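Local atomic coordinates of 2,3-dihydroxybenzoate-AMP ligase (Bacillus subtilis, PDB entry 1MDB), a protein that belongs to the ANL superfamily of AMP-binding enzymes and is modelled with adenosine monophosphate and 2,3-dihydroxy-benzoic acid. Residues V215-L220 with Y339-D344; G469-V474 with I502-E507. All coordinates share one frame; numbering follows the deposited sequence.

Contact 1. Residues V215-L220 with Y339-D344; sequences VEVCWL and YTRLDD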
ATOM      1  N   VAL A 215      -2.356  14.197   5.912  1.00 33.39           N
ATOM      2  CA  VAL A 215      -1.498  15.035   6.737  1.00 34.28           C
ATOM      3  C   VAL A 215      -2.290  15.568   7.942  1.00 33.91           C
ATOM      4  O   VAL A 215      -1.858  15.462   9.097  1.00 34.12           O
ATOM      5  CB  VAL A 215      -0.938  16.229   5.923  1.00 34.57           C
ATOM      6  CG1 VAL A 215      -0.416  17.302   6.869  1.00 35.64           C
ATOM      7  CG2 VAL A 215       0.193  15.754   5.008  1.00 33.48           C
ATOM      8  N   GLU A 216      -3.452  16.136   7.662  1.00 33.66           N
ATOM      9  CA  GLU A 216      -4.300  16.676   8.714  1.00 35.90           C
ATOM     10  C   GLU A 216      -4.770  15.581   9.670  1.00 36.32           C
ATOM     11  O   GLU A 216      -4.622  15.711  10.885  1.00 36.30           O
ATOM     12  CB  GLU A 216      -5.490  17.399   8.088  1.00 36.69           C
ATOM     13  CG  GLU A 216      -5.080  18.641   7.310  1.00 36.90           C
ATOM     14  CD  GLU A 216      -6.193  19.194   6.452  1.00 37.80           C
ATOM     15  OE1 GLU A 216      -6.010  20.279   5.867  1.00 39.28           O
ATOM     16  OE2 GLU A 216      -7.254  18.542   6.353  1.00 41.11           O
ATOM     17  N   VAL A 217      -5.312  14.492   9.132  1.00 36.10           N
ATOM     18  CA  VAL A 217      -5.778  13.392   9.978  1.00 36.10           C
ATOM     19  C   VAL A 217      -4.651  12.730  10.779  1.00 35.57           C
ATOM     20  O   VAL A 217      -4.886  12.222  11.868  1.00 36.38           O
ATOM     21  CB  VAL A 217      -6.481  12.286   9.151  1.00 35.93           C
ATOM     22  CG1 VAL A 217      -6.895  11.138  10.061  1.00 35.56           C
ATOM     23  CG2 VAL A 217      -7.694  12.849   8.453  1.00 36.27           C
ATOM     24  N   CYS A 218      -3.431  12.741  10.250  1.00 33.40           N
ATOM     25  CA  CYS A 218      -2.314  12.103  10.941  1.00 32.31           C
ATOM     26  C   CYS A 218      -1.396  13.062  11.721  1.00 32.79           C
ATOM     27  O   CYS A 218      -0.382  12.648  12.280  1.00 31.95           O
ATOM     28  CB  CYS A 218      -1.495  11.277   9.934  1.00 34.14           C
ATOM     29  SG  CYS A 218      -2.439   9.905   9.170  1.00 30.87           S
ATOM     30  N   TRP A 219      -1.762  14.339  11.751  1.00 32.27           N
ATOM     31  CA  TRP A 219      -1.008  15.356  12.477  1.00 33.24           C
ATOM     32  C   TRP A 219       0.463  15.499  12.069  1.00 32.49           C
ATOM     33  O   TRP A 219       1.325  15.683  12.927  1.00 32.85           O
ATOM     34  CB  TRP A 219      -1.087  15.087  13.993  1.00 31.69           C
ATOM     35  CG  TRP A 219      -2.488  15.051  14.550  1.00 33.05           C
ATOM     36  CD1 TRP A 219      -3.644  15.345  13.886  1.00 33.49           C
ATOM     37  CD2 TRP A 219      -2.878  14.672  15.880  1.00 33.94           C
ATOM     38  NE1 TRP A 219      -4.729  15.168  14.714  1.00 32.93           N
ATOM     39  CE2 TRP A 219      -4.286  14.755  15.944  1.00 34.78           C
ATOM     40  CE3 TRP A 219      -2.172  14.270  17.024  1.00 35.79           C
ATOM     41  CZ2 TRP A 219      -5.004  14.445  17.106  1.00 34.63           C
ATOM     42  CZ3 TRP A 219      -2.886  13.964  18.181  1.00 35.61           C
ATOM     43  CH2 TRP A 219      -4.290  14.055  18.210  1.00 36.13           C
ATOM     44  N   LEU A 220       0.758  15.423  10.776  1.00 31.00           N
ATOM     45  CA  LEU A 220       2.144  15.559  10.337  1.00 32.69           C
ATOM     46  C   LEU A 220       2.571  17.026  10.278  1.00 33.92           C
ATOM     47  O   LEU A 220       1.780  17.899   9.909  1.00 33.86           O
ATOM     48  CB  LEU A 220       2.352  14.944   8.947  1.00 30.43           C
ATOM     49  CG  LEU A 220       2.108  13.452   8.716  1.00 30.74           C
ATOM     50  CD1 LEU A 220       2.685  13.072   7.349  1.00 25.58           C
ATOM     51  CD2 LEU A 220       2.762  12.629   9.821  1.00 27.00           C
ATOM     52  N   TYR A 339      -8.959   5.998   8.528  1.00 31.22           N
ATOM     53  CA  TYR A 339      -8.030   5.988   9.660  1.00 30.85           C
ATOM     54  C   TYR A 339      -8.748   6.092  10.998  1.00 31.42           C
ATOM     55  O   TYR A 339      -9.788   6.735  11.100  1.00 29.82           O
ATOM     56  CB  TYR A 339      -7.070   7.191   9.640  1.00 29.90           C
ATOM     57  CG  TYR A 339      -6.218   7.433   8.414  1.00 30.30           C
ATOM     58  CD1 TYR A 339      -6.725   8.118   7.312  1.00 27.80           C
ATOM     59  CD2 TYR A 339      -4.865   7.065   8.397  1.00 28.51           C
ATOM     60  CE1 TYR A 339      -5.905   8.442   6.227  1.00 28.62           C
ATOM     61  CE2 TYR A 339      -4.041   7.382   7.315  1.00 27.24           C
ATOM     62  CZ  TYR A 339      -4.566   8.070   6.240  1.00 27.23           C
ATOM     63  OH  TYR A 339      -3.753   8.402   5.181  1.00 30.25           O
ATOM     64  N   THR A 340      -8.193   5.463  12.028  1.00 32.37           N
ATOM     65  CA  THR A 340      -8.750   5.644  13.358  1.00 34.17           C
ATOM     66  C   THR A 340      -8.094   6.988  13.685  1.00 34.93           C
ATOM     67  O   THR A 340      -6.961   7.243  13.252  1.00 33.06           O
ATOM     68  CB  THR A 340      -8.261   4.577  14.361  1.00 35.14           C
ATOM     69  OG1 THR A 340      -6.836   4.462  14.295  1.00 34.92           O
ATOM     70  CG2 THR A 340      -8.905   3.236  14.063  1.00 34.59           C
ATOM     71  N   ARG A 341      -8.788   7.868  14.398  1.00 35.45           N
ATOM     72  CA  ARG A 341      -8.197   9.168  14.707  1.00 35.59           C
ATOM     73  C   ARG A 341      -7.195   9.056  15.842  1.00 34.32           C
ATOM     74  O   ARG A 341      -7.344   8.226  16.732  1.00 34.60           O
ATOM     75  CB  ARG A 341      -9.289  10.191  15.026  1.00 36.54           C
ATOM     76  CG  ARG A 341     -10.218  10.474  13.840  1.00 41.05           C
ATOM     77  CD  ARG A 341      -9.437  10.915  12.595  1.00 42.35           C
ATOM     78  NE  ARG A 341     -10.302  11.386  11.511  1.00 41.47           N
ATOM     79  CZ  ARG A 341     -10.894  10.607  10.612  1.00 43.70           C
ATOM     80  NH1 ARG A 341     -10.724   9.288  10.644  1.00 44.11           N
ATOM     81  NH2 ARG A 341     -11.664  11.149   9.676  1.00 41.81           N
ATOM     82  N   LEU A 342      -6.163   9.892  15.799  1.00 34.81           N
ATOM     83  CA  LEU A 342      -5.105   9.859  16.803  1.00 35.61           C
ATOM     84  C   LEU A 342      -5.544  10.170  18.239  1.00 37.52           C
ATOM     85  O   LEU A 342      -4.852   9.805  19.196  1.00 38.21           O
ATOM     86  CB  LEU A 342      -3.965  10.790  16.371  1.00 34.41           C
ATOM     87  CG  LEU A 342      -3.334  10.428  15.017  1.00 34.24           C
ATOM     88  CD1 LEU A 342      -2.273  11.458  14.627  1.00 32.44           C
ATOM     89  CD2 LEU A 342      -2.720   9.033  15.090  1.00 31.64           C
ATOM     90  N   ASP A 343      -6.689  10.825  18.394  1.00 38.60           N
ATOM     91  CA  ASP A 343      -7.209  11.146  19.718  1.00 41.16           C
ATOM     92  C   ASP A 343      -8.494  10.366  19.994  1.00 42.33           C
ATOM     93  O   ASP A 343      -9.372  10.834  20.723  1.00 42.62           O
ATOM     94  CB  ASP A 343      -7.493  12.645  19.841  1.00 41.59           C
ATOM     95  CG  ASP A 343      -8.374  13.165  18.725  1.00 42.87           C
ATOM     96  OD1 ASP A 343      -8.994  12.343  18.014  1.00 43.52           O
ATOM     97  OD2 ASP A 343      -8.449  14.403  18.561  1.00 44.00           O
ATOM     98  N   ASP A 344      -8.605   9.182  19.398  1.00 41.66           N
ATOM     99  CA  ASP A 344      -9.772   8.325  19.578  1.00 40.82           C
ATOM    100  C   ASP A 344      -9.589   7.433  20.800  1.00 40.30           C
ATOM    101  O   ASP A 344      -8.467   7.213  21.255  1.00 42.54           O
ATOM    102  CB  ASP A 344      -9.968   7.434  18.343  1.00 40.56           C
ATOM    103  CG  ASP A 344     -10.844   8.073  17.293  1.00 42.40           C
ATOM    104  OD1 ASP A 344     -10.911   7.535  16.164  1.00 41.38           O
ATOM    105  OD2 ASP A 344     -11.473   9.108  17.597  1.00 42.61           O
TER
HETATM  106  O   HOH W   1      -6.530  11.879  14.134  1.00 42.76           O
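Val217 and Cys218, toward the C-terminal end of helix 204-218, face Arg341 and Leu342; Val217 CA and Arg341 CA are 6.8 Å apart, and no direct hydrogen bond joins the two backbones. Water 1 bridges them instead: it donates to Val217 O (2.8 Å) and accepts from Leu342 N (2.6 Å). Leu342 is the wedge. Its CB sits over the six-membered ring of Trp219, 3.7 Å from the centroid and 7° off the normal, a CH-pi contact. Its CD1 lies over the same face beside the ring fusion, 3.5 Å from Trp219 CD2, and also presses on Cys218 O at 3.2 Å. The carboxylate of Asp343 stands almost upright to the indole, with OD2 at the ring edge near CZ2.

Trp219 has positive phi (57°) and ends the helix in a Schellman motif. The chain turns there, and the indole and the Leu342 side chain run past each other in opposite directions. On the other segment, a type I beta turn from Arg341 to Asp344 presents Leu342 and Asp343. Asp344 OD1 accepts from Arg341 N within this turn.

Deeper in, Cys218 SG meets the Tyr339 ring obliquely, 3.5 Å from CE2, as a sulfur-aromatic contact. The Tyr339 hydroxyl bonds Ser214, one turn back on the helix. Val217 CG1, anti to the backbone N, reaches Tyr339 CB and lies 3.6 Å from Arg341 CD, over one face of the guanidinium. Arg341 NH2 bonds Pro356 O. The side chain of Tyr339 also touches Val329, which lines the 2,3-dihydroxy-benzoic acid pocket.

Contact 2. Residues G469-V474 with I502-E507; sequences GERSCV and IPDRVE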
ATOM      1  N   GLY A 469     -18.262 -29.038  -0.237  1.00 35.89           N
ATOM      2  CA  GLY A 469     -17.893 -27.990  -1.168  1.00 35.13           C
ATOM      3  C   GLY A 469     -16.621 -27.295  -0.722  1.00 34.39           C
ATOM      4  O   GLY A 469     -15.671 -27.149  -1.494  1.00 32.90           O
ATOM      5  N   GLU A 470     -16.607 -26.882   0.541  1.00 32.89           N
ATOM      6  CA  GLU A 470     -15.469 -26.190   1.129  1.00 32.68           C
ATOM      7  C   GLU A 470     -15.300 -26.542   2.593  1.00 32.36           C
ATOM      8  O   GLU A 470     -16.281 -26.677   3.334  1.00 33.52           O
ATOM      9  CB  GLU A 470     -15.667 -24.671   1.052  1.00 35.28           C
ATOM     10  CG  GLU A 470     -14.847 -23.942   0.007  1.00 37.94           C
ATOM     11  CD  GLU A 470     -15.145 -22.440  -0.017  1.00 40.52           C
ATOM     12  OE1 GLU A 470     -15.076 -21.791   1.056  1.00 38.38           O
ATOM     13  OE2 GLU A 470     -15.440 -21.913  -1.114  1.00 39.13           O
ATOM     14  N   ARG A 471     -14.051 -26.695   3.003  1.00 29.42           N
ATOM     15  CA  ARG A 471     -13.735 -26.933   4.405  1.00 28.57           C
ATOM     16  C   ARG A 471     -12.777 -25.816   4.745  1.00 27.47           C
ATOM     17  O   ARG A 471     -12.434 -25.014   3.880  1.00 26.27           O
ATOM     18  CB  ARG A 471     -13.071 -28.293   4.632  1.00 27.10           C
ATOM     19  CG  ARG A 471     -14.065 -29.378   5.018  1.00 30.69           C
ATOM     20  CD  ARG A 471     -13.362 -30.667   5.392  1.00 31.49           C
ATOM     21  NE  ARG A 471     -14.314 -31.763   5.475  1.00 35.15           N
ATOM     22  CZ  ARG A 471     -14.900 -32.169   6.595  1.00 37.23           C
ATOM     23  NH1 ARG A 471     -14.627 -31.569   7.750  1.00 37.62           N
ATOM     24  NH2 ARG A 471     -15.760 -33.177   6.558  1.00 36.80           N
ATOM     25  N   SER A 472     -12.331 -25.756   5.989  1.00 28.90           N
ATOM     26  CA  SER A 472     -11.431 -24.688   6.388  1.00 28.23           C
ATOM     27  C   SER A 472     -10.083 -25.187   6.880  1.00 27.45           C
ATOM     28  O   SER A 472     -10.003 -26.166   7.625  1.00 28.37           O
ATOM     29  CB  SER A 472     -12.084 -23.863   7.490  1.00 28.94           C
ATOM     30  OG  SER A 472     -12.131 -24.614   8.686  1.00 27.25           O
ATOM     31  N   CYS A 473      -9.031 -24.483   6.471  1.00 28.58           N
ATOM     32  CA  CYS A 473      -7.661 -24.810   6.863  1.00 28.51           C
ATOM     33  C   CYS A 473      -6.997 -23.558   7.407  1.00 27.31           C
ATOM     34  O   CYS A 473      -7.048 -22.505   6.769  1.00 30.23           O
ATOM     35  CB  CYS A 473      -6.860 -25.302   5.656  1.00 28.94           C
ATOM     36  SG  CYS A 473      -5.147 -25.762   6.031  1.00 31.12           S
ATOM     37  N   VAL A 474      -6.391 -23.652   8.586  1.00 26.85           N
ATOM     38  CA  VAL A 474      -5.699 -22.496   9.151  1.00 25.92           C
ATOM     39  C   VAL A 474      -4.197 -22.731   9.179  1.00 25.72           C
ATOM     40  O   VAL A 474      -3.723 -23.736   9.716  1.00 26.28           O
ATOM     41  CB  VAL A 474      -6.163 -22.163  10.604  1.00 26.25           C
ATOM     42  CG1 VAL A 474      -5.885 -23.329  11.557  1.00 21.75           C
ATOM     43  CG2 VAL A 474      -5.436 -20.929  11.089  1.00 24.52           C
ATOM     44  N   ILE A 502     -14.600 -23.656  13.698  1.00 33.14           N
ATOM     45  CA  ILE A 502     -13.366 -24.323  14.080  1.00 33.54           C
ATOM     46  C   ILE A 502     -12.684 -24.876  12.837  1.00 32.52           C
ATOM     47  O   ILE A 502     -13.299 -25.600  12.055  1.00 33.00           O
ATOM     48  CB  ILE A 502     -13.642 -25.480  15.067  1.00 33.48           C
ATOM     49  CG1 ILE A 502     -14.222 -24.921  16.368  1.00 34.75           C
ATOM     50  CG2 ILE A 502     -12.356 -26.254  15.352  1.00 34.31           C
ATOM     51  CD1 ILE A 502     -14.768 -25.987  17.280  1.00 34.14           C
ATOM     52  N   PRO A 503     -11.398 -24.543  12.643  1.00 31.36           N
ATOM     53  CA  PRO A 503     -10.642 -25.020  11.476  1.00 31.35           C
ATOM     54  C   PRO A 503     -10.749 -26.532  11.333  1.00 29.87           C
ATOM     55  O   PRO A 503     -10.559 -27.257  12.303  1.00 30.93           O
ATOM     56  CB  PRO A 503      -9.205 -24.593  11.786  1.00 30.29           C
ATOM     57  CG  PRO A 503      -9.381 -23.390  12.685  1.00 32.24           C
ATOM     58  CD  PRO A 503     -10.521 -23.816  13.580  1.00 29.85           C
ATOM     59  N   ASP A 504     -11.056 -27.007  10.133  1.00 31.53           N
ATOM     60  CA  ASP A 504     -11.135 -28.447   9.904  1.00 30.56           C
ATOM     61  C   ASP A 504      -9.720 -28.989   9.859  1.00 30.83           C
ATOM     62  O   ASP A 504      -9.456 -30.127  10.245  1.00 30.44           O
ATOM     63  CB  ASP A 504     -11.809 -28.747   8.568  1.00 31.38           C
ATOM     64  CG  ASP A 504     -13.275 -28.423   8.577  1.00 30.32           C
ATOM     65  OD1 ASP A 504     -14.011 -29.102   9.316  1.00 29.74           O
ATOM     66  OD2 ASP A 504     -13.685 -27.492   7.854  1.00 30.38           O
ATOM     67  N   ARG A 505      -8.801 -28.159   9.387  1.00 31.10           N
ATOM     68  CA  ARG A 505      -7.417 -28.585   9.265  1.00 30.37           C
ATOM     69  C   ARG A 505      -6.414 -27.519   9.696  1.00 29.00           C
ATOM     70  O   ARG A 505      -6.634 -26.326   9.490  1.00 29.29           O
ATOM     71  CB  ARG A 505      -7.162 -29.006   7.822  1.00 28.55           C
ATOM     72  CG  ARG A 505      -5.737 -29.405   7.523  1.00 31.22           C
ATOM     73  CD  ARG A 505      -5.668 -30.152   6.209  1.00 27.36           C
ATOM     74  NE  ARG A 505      -4.293 -30.441   5.835  1.00 30.77           N
ATOM     75  CZ  ARG A 505      -3.939 -31.377   4.960  1.00 31.09           C
ATOM     76  NH1 ARG A 505      -4.864 -32.122   4.377  1.00 31.24           N
ATOM     77  NH2 ARG A 505      -2.659 -31.557   4.660  1.00 30.51           N
ATOM     78  N   VAL A 506      -5.311 -27.961  10.289  1.00 29.02           N
ATOM     79  CA  VAL A 506      -4.264 -27.056  10.757  1.00 29.40           C
ATOM     80  C   VAL A 506      -2.909 -27.347  10.110  1.00 31.15           C
ATOM     81  O   VAL A 506      -2.429 -28.481  10.149  1.00 31.67           O
ATOM     82  CB  VAL A 506      -4.097 -27.154  12.285  1.00 29.94           C
ATOM     83  CG1 VAL A 506      -2.929 -26.290  12.736  1.00 27.51           C
ATOM     84  CG2 VAL A 506      -5.388 -26.720  12.979  1.00 26.29           C
ATOM     85  N   GLU A 507      -2.300 -26.322   9.518  1.00 29.08           N
ATOM     86  CA  GLU A 507      -0.994 -26.469   8.880  1.00 30.97           C
ATOM     87  C   GLU A 507       0.025 -25.556   9.553  1.00 30.58           C
ATOM     88  O   GLU A 507      -0.188 -24.351   9.654  1.00 29.28           O
ATOM     89  CB  GLU A 507      -1.068 -26.113   7.394  1.00 30.54           C
ATOM     90  CG  GLU A 507      -1.798 -27.106   6.517  1.00 33.11           C
ATOM     91  CD  GLU A 507      -1.106 -28.449   6.438  1.00 35.48           C
ATOM     92  OE1 GLU A 507       0.136 -28.483   6.450  1.00 38.56           O
ATOM     93  OE2 GLU A 507      -1.807 -29.474   6.341  1.00 38.43           O
TER
HETATM   94  O   HOH W   2     -14.517 -24.002  10.023  1.00 35.63           O
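Asp504 and Arg471 cross at about a right angle, with carboxylate and guanidinium planes 79° apart. Arg471 NH1 reaches Asp504 OD1 at 3.0 Å, a salt bridge whose hydrogen bond is weak. The other oxygen, OD2, turns its anti lone pair to Ser472 N at 2.9 Å. Asp504 thus holds both a side chain and a backbone N-H of strand 469-478. Ser472 returns the grip. Its OG stands between its own N and carbonyl carbon (chi1 71°), where it accepts from Asp504 N at 3.0 Å. It also donates to water 2, which donates to Ile502 O.

Beyond this, the strands run parallel. Ser472 O takes Arg505 N, Val474 N bonds Arg505 O at 2.8 Å, and Glu507 N bonds Val474 O. This is the strand pair of a beta-alpha-beta unit, connected through helix 485-494. On one face, Val474 CG1 packs obliquely on Pro503 CB (3.6 Å) and touches Val506 CG2. On the other, Cys473 SG lies 3.6 Å from Glu507 CG. There the extended Arg505 holds the single atom Glu507 OE2 side-on with NE and NH2, and OE2 lies in the guanidinium plane.

Both acids have second partners: Asp504 OD1 pairs with Arg435, and Glu507 OE1 with Lys532. Arg471 NE pairs with Asp465. The positive charges around Asp504 probably favour its ionised form.

Overall arrangement
Contacts 1 and 2 share no elements. Their centres lie about 38 Å apart, with nearest atoms about 25 Å from each other. Contact 1 belongs to the main AMP-binding enzyme region and contact 2 to the C-terminal domain. Both are partly buried, but the centre of contact 1 is about 18 Å from the centre of the chain, that of contact 2 about 29 Å. Contact 1 sets a helix end against a loop, mainly through aromatic, sulfur and aliphatic groups with one water between backbones. Contact 2 aligns two neighbouring strands of a three-stranded sheet, so backbone bonds carry much of it, and salt bridges are added at its charged side chains. Contact 1 approaches the ligands: the Tyr339 side chain is about 6 Å from 2,3-dihydroxy-benzoic acid.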